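Local coordinates for protein phosphoribosylaminoimidazole-succinocarboxamide synthase (Pyrococcus horikoshii, PDB 4O84) that catalyses the ATP-dependent joining of L-aspartate to carboxyaminoimidazole ribonucleotide, forming SAICAR in de novo purine biosynthesis, at residues W47-L52 / E191-T196; L88-R93 / P115-Y120; V95-L100 / I170-K175. All coordinates share one frame; numbering follows the deposited sequence.

Contact 1 (W47-L52 / E191-T196). With 5GP (guanosine-5'-monophosphate), chain J.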
loop_
_atom_site.group_PDB
_atom_site.type_symbol
_atom_site.label_atom_id
_atom_site.label_comp_id
_atom_site.label_asym_id
_atom_site.label_seq_id
_atom_site.Cartn_x
_atom_site.Cartn_y
_atom_site.Cartn_z
ATOM N N TRP A 47 -7.413 -3.277 28.028
ATOM C CA TRP A 47 -6.684 -2.031 27.842
ATOM C C TRP A 47 -5.991 -2.019 26.502
ATOM O O TRP A 47 -6.112 -1.049 25.742
ATOM C CB TRP A 47 -5.675 -1.817 28.971
ATOM C CG TRP A 47 -5.044 -0.433 28.991
ATOM C CD1 TRP A 47 -5.484 0.691 29.682
ATOM C CD2 TRP A 47 -3.816 0.008 28.298
ATOM N NE1 TRP A 47 -4.650 1.759 29.458
ATOM C CE2 TRP A 47 -3.631 1.419 28.650
ATOM C CE3 TRP A 47 -2.895 -0.603 27.444
ATOM C CZ2 TRP A 47 -2.568 2.167 28.161
ATOM C CZ3 TRP A 47 -1.825 0.160 26.964
ATOM C CH2 TRP A 47 -1.667 1.510 27.312
ATOM N N LEU A 48 -5.293 -3.107 26.188
ATOM C CA LEU A 48 -4.512 -3.202 24.947
ATOM C C LEU A 48 -5.386 -3.130 23.697
ATOM O O LEU A 48 -5.046 -2.425 22.737
ATOM C CB LEU A 48 -3.649 -4.468 24.934
ATOM C CG LEU A 48 -2.402 -4.511 25.820
ATOM C CD1 LEU A 48 -1.908 -5.941 25.952
ATOM C CD2 LEU A 48 -1.310 -3.614 25.265
ATOM N N ASN A 49 -6.528 -3.823 23.724
ATOM C CA ASN A 49 -7.443 -3.831 22.591
ATOM C C ASN A 49 -8.130 -2.470 22.369
ATOM O O ASN A 49 -8.265 -1.995 21.235
ATOM C CB ASN A 49 -8.461 -4.966 22.728
ATOM C CG ASN A 49 -7.860 -6.322 22.415
ATOM O OD1 ASN A 49 -6.703 -6.415 21.988
ATOM N ND2 ASN A 49 -8.641 -7.382 22.625
ATOM N N ALA A 50 -8.541 -1.849 23.465
ATOM C CA ALA A 50 -9.116 -0.507 23.433
ATOM C C ALA A 50 -8.122 0.480 22.831
ATOM O O ALA A 50 -8.452 1.235 21.910
ATOM C CB ALA A 50 -9.518 -0.077 24.838
ATOM N N GLN A 51 -6.899 0.455 23.352
ATOM C CA GLN A 51 -5.843 1.372 22.939
ATOM C C GLN A 51 -5.462 1.135 21.484
ATOM O O GLN A 51 -5.300 2.098 20.731
ATOM C CB GLN A 51 -4.615 1.219 23.835
ATOM C CG GLN A 51 -4.833 1.649 25.282
ATOM C CD GLN A 51 -5.178 3.124 25.394
ATOM O OE1 GLN A 51 -4.413 3.984 24.951
ATOM N NE2 GLN A 51 -6.345 3.418 25.955
ATOM N N LEU A 52 -5.329 -0.137 21.090
ATOM C CA LEU A 52 -5.001 -0.441 19.708
ATOM C C LEU A 52 -6.116 0.019 18.785
ATOM O O LEU A 52 -5.840 0.556 17.729
ATOM C CB LEU A 52 -4.661 -1.928 19.499
ATOM C CG LEU A 52 -3.280 -2.279 20.051
ATOM C CD1 LEU A 52 -3.059 -3.782 20.159
ATOM C CD2 LEU A 52 -2.173 -1.612 19.264
ATOM N N GLU A 191 -14.419 -3.101 16.451
ATOM C CA GLU A 191 -13.068 -2.840 16.961
ATOM C C GLU A 191 -12.028 -3.184 15.896
ATOM O O GLU A 191 -12.347 -3.803 14.897
ATOM C CB GLU A 191 -12.790 -3.666 18.230
ATOM C CG GLU A 191 -12.485 -5.135 17.952
ATOM C CD GLU A 191 -12.332 -5.961 19.204
ATOM O OE1 GLU A 191 -11.292 -5.834 19.891
ATOM O OE2 GLU A 191 -13.252 -6.750 19.501
ATOM N N ILE A 192 -10.786 -2.767 16.119
ATOM C CA ILE A 192 -9.665 -3.222 15.313
ATOM C C ILE A 192 -8.519 -3.552 16.269
ATOM O O ILE A 192 -7.819 -2.664 16.785
ATOM C CB ILE A 192 -9.239 -2.202 14.224
ATOM C CG1 ILE A 192 -10.422 -1.786 13.351
ATOM C CG2 ILE A 192 -8.123 -2.775 13.363
ATOM C CD1 ILE A 192 -10.157 -0.557 12.515
ATOM N N SER A 193 -8.350 -4.850 16.513
ATOM C CA SER A 193 -7.380 -5.310 17.497
ATOM C C SER A 193 -6.855 -6.700 17.164
ATOM O O SER A 193 -7.350 -7.352 16.239
ATOM C CB SER A 193 -7.993 -5.263 18.913
ATOM O OG SER A 193 -9.022 -6.217 19.077
ATOM N N PRO A 194 -5.835 -7.162 17.919
ATOM C CA PRO A 194 -5.339 -8.524 17.727
ATOM C C PRO A 194 -6.424 -9.577 18.008
ATOM O O PRO A 194 -6.230 -10.743 17.685
ATOM C CB PRO A 194 -4.158 -8.635 18.733
ATOM C CG PRO A 194 -3.798 -7.223 19.081
ATOM C CD PRO A 194 -5.061 -6.415 18.939
ATOM N N ASP A 195 -7.556 -9.171 18.588
ATOM C CA ASP A 195 -8.715 -10.054 18.680
ATOM C C ASP A 195 -9.371 -10.311 17.313
ATOM O O ASP A 195 -9.880 -11.420 17.050
ATOM C CB ASP A 195 -9.760 -9.495 19.656
ATOM C CG ASP A 195 -9.587 -10.020 21.080
ATOM O OD1 ASP A 195 -10.566 -9.919 21.852
ATOM O OD2 ASP A 195 -8.484 -10.517 21.432
ATOM N N THR A 196 -9.342 -9.284 16.455
ATOM C CA THR A 196 -10.099 -9.292 15.192
ATOM C C THR A 196 -9.256 -9.231 13.905
ATOM O O THR A 196 -9.815 -9.062 12.809
ATOM C CB THR A 196 -11.086 -8.111 15.146
ATOM O OG1 THR A 196 -10.342 -6.889 15.243
ATOM C CG2 THR A 196 -12.089 -8.218 16.267
HETATM P P 5GP J . -11.205 -17.194 9.730
HETATM O O1P 5GP J . -9.964 -17.638 8.984
HETATM O O2P 5GP J . -11.374 -17.941 11.030
HETATM O O3P 5GP J . -12.434 -17.103 8.854
HETATM O "O5'" 5GP J . -11.031 -15.639 10.190
HETATM C "C5'" 5GP J . -10.575 -14.568 9.342
HETATM C "C4'" 5GP J . -10.150 -13.298 10.108
HETATM O "O4'" 5GP J . -11.278 -12.585 10.611
HETATM C "C3'" 5GP J . -9.276 -13.542 11.340
HETATM O "O3'" 5GP J . -8.414 -12.405 11.521
HETATM C "C2'" 5GP J . -10.247 -13.600 12.495
HETATM O "O2'" 5GP J . -9.634 -13.223 13.739
HETATM C "C1'" 5GP J . -11.313 -12.611 12.043
HETATM N N9 5GP J . -12.644 -13.039 12.524
HETATM C C8 5GP J . -13.585 -13.675 11.797
HETATM N N7 5GP J . -14.691 -13.914 12.547
HETATM C C5 5GP J . -14.463 -13.443 13.780
HETATM C C6 5GP J . -15.217 -13.366 15.056
HETATM O O6 5GP J . -16.368 -13.834 15.134
HETATM N N1 5GP J . -14.622 -12.777 16.113
HETATM C C2 5GP J . -13.379 -12.255 16.052
HETATM N N2 5GP J . -12.859 -11.685 17.178
HETATM N N3 5GP J . -12.628 -12.288 14.904
HETATM C C4 5GP J . -13.110 -12.855 13.765
#
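In the wall of the nucleotide pocket, Ser193, Pro194 and Asp195, on the loop leading into strand 197-201, pack against Asn49 and Leu52 of helix 45-62. The Asn49 side chain carries most of the contact. With CG anti to the carbonyl carbon (chi1 -75°), its amide leaves the helix toward the loop. OD1 rests among carbon atoms, 3.5 Å from both Ser193 CB and Pro194 CD; it is buried here and finds no hydrogen-bond partner. ND2 instead faces the carboxylate of Asp195, 3.2 Å from its CG, the two planes turned 71° apart. One helical turn on, Leu52 brings its CD1 methyl to 3.5 Å from CD of Pro194, the two side chains crossing at about a right angle.

The loop is braced from within: Ser193 N donates a nearly straight bond to Thr196 OG1 (3.1 Å, 169°), and Thr196 N returns one to Ser193 O (2.8 Å). This turn presents Asp195 O to the guanine, whose N2 donates to it at 3.0 Å, so the helix backs a loop that meets the bound guanine through its backbone.

Lys45 forms a salt bridge with the Asp195 carboxylate, which also takes a hydrogen bond from Tyr224. Helix 220-232 covers Asn49 and Pro194 through that same tyrosine, Phe27 of strand 22-27 packs on Asn49, and Ile192 sits on Phe56 and Phe57 farther along helix 45-62.

Contact 2 (L88-R93 / P115-Y120). With CD (cadmium ion), chain I; 5GP (guanosine-5'-monophosphate), chain J.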
loop_
_atom_site.group_PDB
_atom_site.type_symbol
_atom_site.label_atom_id
_atom_site.label_comp_id
_atom_site.label_asym_id
_atom_site.label_seq_id
_atom_site.Cartn_x
_atom_site.Cartn_y
_atom_site.Cartn_z
ATOM N N LEU A 88 -23.321 -7.885 9.137
ATOM C CA LEU A 88 -22.187 -8.436 8.409
ATOM C C LEU A 88 -20.920 -8.524 9.227
ATOM O O LEU A 88 -20.680 -7.706 10.120
ATOM C CB LEU A 88 -21.892 -7.593 7.161
ATOM C CG LEU A 88 -22.980 -7.524 6.080
ATOM C CD1 LEU A 88 -22.534 -6.558 5.003
ATOM C CD2 LEU A 88 -23.279 -8.907 5.482
ATOM N N GLU A 89 -20.127 -9.541 8.916
ATOM C CA GLU A 89 -18.689 -9.520 9.158
ATOM C C GLU A 89 -18.030 -9.462 7.791
ATOM O O GLU A 89 -18.307 -10.274 6.921
ATOM C CB GLU A 89 -18.225 -10.744 9.930
ATOM C CG GLU A 89 -18.922 -10.892 11.268
ATOM C CD GLU A 89 -18.386 -12.030 12.124
ATOM O OE1 GLU A 89 -17.828 -13.007 11.580
ATOM O OE2 GLU A 89 -18.550 -11.946 13.355
ATOM N N VAL A 90 -17.197 -8.449 7.594
ATOM C CA VAL A 90 -16.511 -8.251 6.333
ATOM C C VAL A 90 -15.039 -8.561 6.574
ATOM O O VAL A 90 -14.366 -7.870 7.342
ATOM C CB VAL A 90 -16.709 -6.820 5.808
ATOM C CG1 VAL A 90 -16.018 -6.636 4.469
ATOM C CG2 VAL A 90 -18.200 -6.479 5.717
ATOM N N VAL A 91 -14.552 -9.605 5.910
ATOM C CA VAL A 91 -13.202 -10.085 6.103
ATOM C C VAL A 91 -12.342 -9.798 4.884
ATOM O O VAL A 91 -12.721 -10.113 3.747
ATOM C CB VAL A 91 -13.161 -11.597 6.458
ATOM C CG1 VAL A 91 -11.721 -12.115 6.495
ATOM C CG2 VAL A 91 -13.834 -11.855 7.805
ATOM N N VAL A 92 -11.191 -9.171 5.136
ATOM C CA VAL A 92 -10.194 -8.915 4.098
ATOM C C VAL A 92 -8.955 -9.780 4.349
ATOM O O VAL A 92 -8.403 -9.813 5.471
ATOM C CB VAL A 92 -9.781 -7.423 4.033
ATOM C CG1 VAL A 92 -8.853 -7.180 2.843
ATOM C CG2 VAL A 92 -11.003 -6.530 3.914
ATOM N N ARG A 93 -8.504 -10.454 3.294
ATOM C CA ARG A 93 -7.417 -11.405 3.413
ATOM C C ARG A 93 -6.279 -11.036 2.452
ATOM O O ARG A 93 -6.503 -10.801 1.264
ATOM C CB ARG A 93 -7.947 -12.835 3.181
ATOM C CG ARG A 93 -9.340 -13.068 3.774
ATOM C CD ARG A 93 -9.781 -14.529 3.729
ATOM N NE ARG A 93 -9.124 -15.307 4.756
ATOM C CZ ARG A 93 -9.745 -15.947 5.745
ATOM N NH1 ARG A 93 -9.031 -16.608 6.655
ATOM N NH2 ARG A 93 -11.067 -15.955 5.815
ATOM N N PRO A 115 -5.923 -8.622 -2.601
ATOM C CA PRO A 115 -6.704 -8.918 -1.382
ATOM C C PRO A 115 -8.074 -9.495 -1.698
ATOM O O PRO A 115 -8.698 -9.124 -2.676
ATOM C CB PRO A 115 -6.831 -7.550 -0.659
ATOM C CG PRO A 115 -5.917 -6.619 -1.374
ATOM C CD PRO A 115 -5.634 -7.176 -2.748
ATOM N N ILE A 116 -8.525 -10.425 -0.868
ATOM C CA ILE A 116 -9.802 -11.078 -1.050
ATOM C C ILE A 116 -10.754 -10.497 0.003
ATOM O O ILE A 116 -10.391 -10.379 1.175
ATOM C CB ILE A 116 -9.637 -12.613 -0.871
ATOM C CG1 ILE A 116 -8.852 -13.206 -2.055
ATOM C CG2 ILE A 116 -10.984 -13.308 -0.638
ATOM C CD1 ILE A 116 -8.670 -14.725 -1.992
ATOM N N VAL A 117 -11.963 -10.132 -0.417
ATOM C CA VAL A 117 -13.006 -9.723 0.518
ATOM C C VAL A 117 -14.047 -10.835 0.602
ATOM O O VAL A 117 -14.585 -11.271 -0.430
ATOM C CB VAL A 117 -13.728 -8.419 0.094
ATOM C CG1 VAL A 117 -14.631 -7.953 1.230
ATOM C CG2 VAL A 117 -12.744 -7.324 -0.277
ATOM N N GLU A 118 -14.319 -11.296 1.821
ATOM C CA GLU A 118 -15.420 -12.226 2.075
ATOM C C GLU A 118 -16.495 -11.584 2.951
ATOM O O GLU A 118 -16.183 -10.790 3.853
ATOM C CB GLU A 118 -14.893 -13.500 2.741
ATOM C CG GLU A 118 -13.829 -14.225 1.925
ATOM C CD GLU A 118 -13.099 -15.293 2.719
ATOM O OE1 GLU A 118 -13.145 -15.270 3.985
ATOM O OE2 GLU A 118 -12.453 -16.151 2.075
ATOM N N LEU A 119 -17.748 -11.940 2.691
ATOM C CA LEU A 119 -18.887 -11.426 3.447
ATOM C C LEU A 119 -19.489 -12.534 4.274
ATOM O O LEU A 119 -19.747 -13.632 3.761
ATOM C CB LEU A 119 -19.971 -10.846 2.529
ATOM C CG LEU A 119 -19.614 -9.697 1.603
ATOM C CD1 LEU A 119 -20.781 -9.393 0.688
ATOM C CD2 LEU A 119 -19.206 -8.453 2.388
ATOM N N TYR A 120 -19.718 -12.254 5.554
ATOM C CA TYR A 120 -20.341 -13.235 6.417
ATOM C C TYR A 120 -21.613 -12.665 7.004
ATOM O O TYR A 120 -21.682 -11.475 7.316
ATOM C CB TYR A 120 -19.378 -13.687 7.519
ATOM C CG TYR A 120 -18.205 -14.450 6.989
ATOM C CD1 TYR A 120 -18.217 -15.836 6.964
ATOM C CD2 TYR A 120 -17.080 -13.786 6.478
ATOM C CE1 TYR A 120 -17.146 -16.548 6.458
ATOM C CE2 TYR A 120 -16.002 -14.495 5.979
ATOM C CZ TYR A 120 -16.038 -15.875 5.976
ATOM O OH TYR A 120 -14.988 -16.597 5.470
HETATM CD CD CD I . -16.480 -14.915 11.453
HETATM P P 5GP J . -11.205 -17.194 9.730
HETATM O O1P 5GP J . -9.964 -17.638 8.984
HETATM O O2P 5GP J . -11.374 -17.941 11.030
HETATM O O3P 5GP J . -12.434 -17.103 8.854
HETATM O "O5'" 5GP J . -11.031 -15.639 10.190
HETATM C "C5'" 5GP J . -10.575 -14.568 9.342
HETATM C "C4'" 5GP J . -10.150 -13.298 10.108
HETATM O "O4'" 5GP J . -11.278 -12.585 10.611
HETATM C "C3'" 5GP J . -9.276 -13.542 11.340
HETATM O "O3'" 5GP J . -8.414 -12.405 11.521
HETATM C "C2'" 5GP J . -10.247 -13.600 12.495
HETATM O "O2'" 5GP J . -9.634 -13.223 13.739
HETATM C "C1'" 5GP J . -11.313 -12.611 12.043
HETATM N N9 5GP J . -12.644 -13.039 12.524
HETATM C C8 5GP J . -13.585 -13.675 11.797
HETATM N N7 5GP J . -14.691 -13.914 12.547
HETATM C C5 5GP J . -14.463 -13.443 13.780
HETATM C C6 5GP J . -15.217 -13.366 15.056
HETATM O O6 5GP J . -16.368 -13.834 15.134
HETATM N N1 5GP J . -14.622 -12.777 16.113
HETATM C C2 5GP J . -13.379 -12.255 16.052
HETATM N N2 5GP J . -12.859 -11.685 17.178
HETATM N N3 5GP J . -12.628 -12.288 14.904
HETATM C C4 5GP J . -13.110 -12.855 13.765
#
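Val90 and Val117 meet through their CG1 methyls at 3.8 Å, the side chains crossing obliquely. Beside them Val90 CG2 lies 4.0 Å from CD2 of Leu119, the pair side by side and pointing the same way. Together with Val92, these residues form the apolar face of an antiparallel strand pair, on which helix 143-165 packs through Ile149 and Asn157.

The pairing is regular. Glu89 with Tyr120, Val91 with Glu118 and Arg93 with Ile116 are hydrogen-bonded pairs, each closed by two backbone bonds. Val90 with Leu119 and Val92 with Val117 are the non-hydrogen-bonded pairs between them.

The opposite face lines the nucleotide site. Val91 CG2 sits 3.9 Å from CE2 of Tyr120 and equally near O4' of the GMP ribose. Beyond this apolar step, Glu118 OE1 receives two donors from opposite faces of its carboxylate: Arg93 NH2 on the syn side at 2.9 Å, in a salt bridge, and the hydroxyl OH of Tyr120 at 2.7 Å from above the plane. The guanidinium and carboxylate planes stand 59° apart. Bent at chi3 (76°), the Arg93 chain turns its guanidinium edge so that NH1 also donates to O1P of the phosphate, 2.7 Å away. At the other end of the face, Glu89 OE1 binds a cadmium ion at 2.3 Å; the metal also holds N7 of the guanine.

Arg93 thus probably shares its charge between the phosphate and Glu118, while Tyr120 holds the same carboxylate oxygen from the other face. This second shell probably fixes the rotation of the guanidinium, leaving one edge directed at the phosphate, while Glu89 grips the base through the metal.

Contact 3 (V95-L100 / I170-K175). With 5GP (guanosine-5'-monophosphate), chain J.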
loop_
_atom_site.group_PDB
_atom_site.type_symbol
_atom_site.label_atom_id
_atom_site.label_comp_id
_atom_site.label_asym_id
_atom_site.label_seq_id
_atom_site.Cartn_x
_atom_site.Cartn_y
_atom_site.Cartn_z
ATOM N N VAL A 95 -3.024 -12.821 3.023
ATOM C CA VAL A 95 -2.189 -14.007 3.122
ATOM C C VAL A 95 -3.135 -15.138 3.524
ATOM O O VAL A 95 -4.004 -14.936 4.357
ATOM C CB VAL A 95 -1.062 -13.788 4.184
ATOM C CG1 VAL A 95 -0.329 -15.073 4.506
ATOM C CG2 VAL A 95 -0.085 -12.719 3.719
ATOM N N VAL A 96 -2.971 -16.298 2.900
ATOM C CA VAL A 96 -3.773 -17.502 3.177
ATOM C C VAL A 96 -3.574 -18.014 4.610
ATOM O O VAL A 96 -2.471 -18.404 4.998
ATOM C CB VAL A 96 -3.452 -18.643 2.168
ATOM C CG1 VAL A 96 -4.168 -19.954 2.546
ATOM C CG2 VAL A 96 -3.814 -18.248 0.734
ATOM N N ALA A 97 -4.652 -18.023 5.373
ATOM C CA ALA A 97 -4.662 -18.564 6.729
ATOM C C ALA A 97 -6.089 -18.956 7.103
ATOM O O ALA A 97 -7.046 -18.593 6.410
ATOM C CB ALA A 97 -4.120 -17.536 7.726
ATOM N N GLY A 98 -6.214 -19.691 8.210
ATOM C CA GLY A 98 -7.505 -20.103 8.760
ATOM C C GLY A 98 -8.425 -20.712 7.716
ATOM O O GLY A 98 -8.005 -21.553 6.913
ATOM N N SER A 99 -9.666 -20.245 7.706
ATOM C CA SER A 99 -10.718 -20.845 6.904
ATOM C C SER A 99 -10.499 -20.772 5.394
ATOM O O SER A 99 -11.074 -21.567 4.661
ATOM C CB SER A 99 -12.074 -20.245 7.291
ATOM O OG SER A 99 -12.310 -19.020 6.617
ATOM N N LEU A 100 -9.675 -19.828 4.925
ATOM C CA LEU A 100 -9.366 -19.730 3.499
ATOM C C LEU A 100 -8.697 -20.999 2.955
ATOM O O LEU A 100 -8.808 -21.318 1.765
ATOM C CB LEU A 100 -8.499 -18.497 3.201
ATOM C CG LEU A 100 -8.193 -18.175 1.734
ATOM C CD1 LEU A 100 -9.485 -17.997 0.928
ATOM C CD2 LEU A 100 -7.320 -16.933 1.621
ATOM N N ILE A 170 2.965 -8.464 9.366
ATOM C CA ILE A 170 2.104 -8.842 8.255
ATOM C C ILE A 170 0.634 -8.790 8.681
ATOM O O ILE A 170 0.197 -9.496 9.615
ATOM C CB ILE A 170 2.435 -10.264 7.741
ATOM C CG1 ILE A 170 3.909 -10.354 7.336
ATOM C CG2 ILE A 170 1.520 -10.669 6.581
ATOM C CD1 ILE A 170 4.444 -11.766 7.365
ATOM N N LEU A 171 -0.132 -7.949 8.008
ATOM C CA LEU A 171 -1.571 -8.036 8.148
ATOM C C LEU A 171 -2.036 -9.227 7.309
ATOM O O LEU A 171 -2.166 -9.116 6.096
ATOM C CB LEU A 171 -2.242 -6.748 7.684
ATOM C CG LEU A 171 -3.771 -6.678 7.894
ATOM C CD1 LEU A 171 -4.135 -6.899 9.350
ATOM C CD2 LEU A 171 -4.296 -5.329 7.419
ATOM N N VAL A 172 -2.228 -10.373 7.956
ATOM C CA VAL A 172 -2.609 -11.616 7.279
ATOM C C VAL A 172 -4.078 -11.568 6.829
ATOM O O VAL A 172 -4.386 -11.818 5.668
ATOM C CB VAL A 172 -2.317 -12.846 8.183
ATOM C CG1 VAL A 172 -3.026 -14.105 7.672
ATOM C CG2 VAL A 172 -0.803 -13.059 8.280
ATOM N N ASP A 173 -4.971 -11.228 7.751
ATOM C CA ASP A 173 -6.389 -11.025 7.439
ATOM C C ASP A 173 -6.988 -10.305 8.649
ATOM O O ASP A 173 -6.299 -10.155 9.680
ATOM C CB ASP A 173 -7.123 -12.350 7.121
ATOM C CG ASP A 173 -6.984 -13.399 8.236
ATOM O OD1 ASP A 173 -7.104 -13.057 9.419
ATOM O OD2 ASP A 173 -6.743 -14.578 7.938
ATOM N N PHE A 174 -8.241 -9.858 8.525
ATOM C CA PHE A 174 -8.940 -9.165 9.602
ATOM C C PHE A 174 -10.427 -9.042 9.288
ATOM O O PHE A 174 -10.816 -9.141 8.122
ATOM C CB PHE A 174 -8.308 -7.790 9.922
ATOM C CG PHE A 174 -8.444 -6.750 8.829
ATOM C CD1 PHE A 174 -9.210 -5.602 9.039
ATOM C CD2 PHE A 174 -7.781 -6.887 7.616
ATOM C CE1 PHE A 174 -9.326 -4.618 8.043
ATOM C CE2 PHE A 174 -7.906 -5.916 6.625
ATOM C CZ PHE A 174 -8.676 -4.788 6.835
ATOM N N LYS A 175 -11.230 -8.821 10.334
ATOM C CA LYS A 175 -12.675 -8.669 10.228
ATOM C C LYS A 175 -13.090 -7.239 10.584
ATOM O O LYS A 175 -12.650 -6.689 11.579
ATOM C CB LYS A 175 -13.398 -9.646 11.160
ATOM C CG LYS A 175 -14.909 -9.387 11.313
ATOM C CD LYS A 175 -15.507 -9.988 12.586
ATOM C CE LYS A 175 -15.002 -9.348 13.880
ATOM N NZ LYS A 175 -15.815 -8.216 14.376
HETATM P P 5GP J . -11.205 -17.194 9.730
HETATM O O1P 5GP J . -9.964 -17.638 8.984
HETATM O O2P 5GP J . -11.374 -17.941 11.030
HETATM O O3P 5GP J . -12.434 -17.103 8.854
HETATM O "O5'" 5GP J . -11.031 -15.639 10.190
HETATM C "C5'" 5GP J . -10.575 -14.568 9.342
HETATM C "C4'" 5GP J . -10.150 -13.298 10.108
HETATM O "O4'" 5GP J . -11.278 -12.585 10.611
HETATM C "C3'" 5GP J . -9.276 -13.542 11.340
HETATM O "O3'" 5GP J . -8.414 -12.405 11.521
HETATM C "C2'" 5GP J . -10.247 -13.600 12.495
HETATM O "O2'" 5GP J . -9.634 -13.223 13.739
HETATM C "C1'" 5GP J . -11.313 -12.611 12.043
HETATM N N9 5GP J . -12.644 -13.039 12.524
HETATM C C8 5GP J . -13.585 -13.675 11.797
HETATM N N7 5GP J . -14.691 -13.914 12.547
HETATM C C5 5GP J . -14.463 -13.443 13.780
HETATM C C6 5GP J . -15.217 -13.366 15.056
HETATM O O6 5GP J . -16.368 -13.834 15.134
HETATM N N1 5GP J . -14.622 -12.777 16.113
HETATM C C2 5GP J . -13.379 -12.255 16.052
HETATM N N2 5GP J . -12.859 -11.685 17.178
HETATM N N3 5GP J . -12.628 -12.288 14.904
HETATM C C4 5GP J . -13.110 -12.855 13.765
HETATM O O HOH W 1 -6.549 -15.401 5.370
#
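Val172 turns its CG1 methyl, anti to the backbone N (chi1 165°), between Val95 and Ala97: it lies 4.0 Å from CB of Val95 and 3.6 Å from CB of Ala97. Beside it, Ile170 and Val95 cross at about a right angle, their CG2 methyls touching. A backbone bond from Val95 N to Val172 O (3.1 Å) pins the start of the loop to the strand.

Asp173 faces the same loop but uses its carboxylate. CG lies between the backbone N and the carbonyl carbon (chi1 55°), which sends OD1 to the ribose, where O3' of GMP donates to it at 2.6 Å. OD2 points to the loop instead. A water hydrogen-bonded to it and to Val95 O, and more weakly to Ala97 N, bridges strand and loop. OD2 also forms a salt bridge with Arg198. With an alanine here, the ribose O3' would probably lose its acceptor and Arg198 its carboxylate mate.

Farther along, the loop closes on the phosphate: Ser99 N donates to O1P at 2.9 Å (163°), and its OG to O3P at 2.9 Å. Gly98 CA lies close to O1P, where a side chain would collide with it. The Lys175 chain, bent near its end, lays CD and CE over one face of the guanine, CD 3.8 Å from C5, and its NZ forms salt bridges with Glu177 and Asp190.

Strand 169-180 is held on its far side by strand 197-201, through backbone bonds of Ile170 to Trp200 and Val172 to Arg198. Leu171 and Phe174 turn to helix 143-165, packing on Asn157.

All three contacts are buried, and each touches the bound GMP: contact 1 at the base edge, contacts 2 and 3 both at phosphate O1P. Contact 1 is the one between a helix and a loop, mostly van der Waals, and reaches the base by a backbone carbonyl. Contacts 2 and 3 share one sheet, since strands 84-93 and 169-180 are neighbours in it; Val92 N reaches Phe174 O, and Arg93 NH1 pairs weakly with Asp173 OD2. Contact 2 is a full strand ladder with an apolar face and a mixed face that lines the nucleotide site, whereas contact 3 has a single direct backbone bond and a bridging water. A probable hydrogen bond from Lys175 N to Thr196 O ties contact 1 to contact 3.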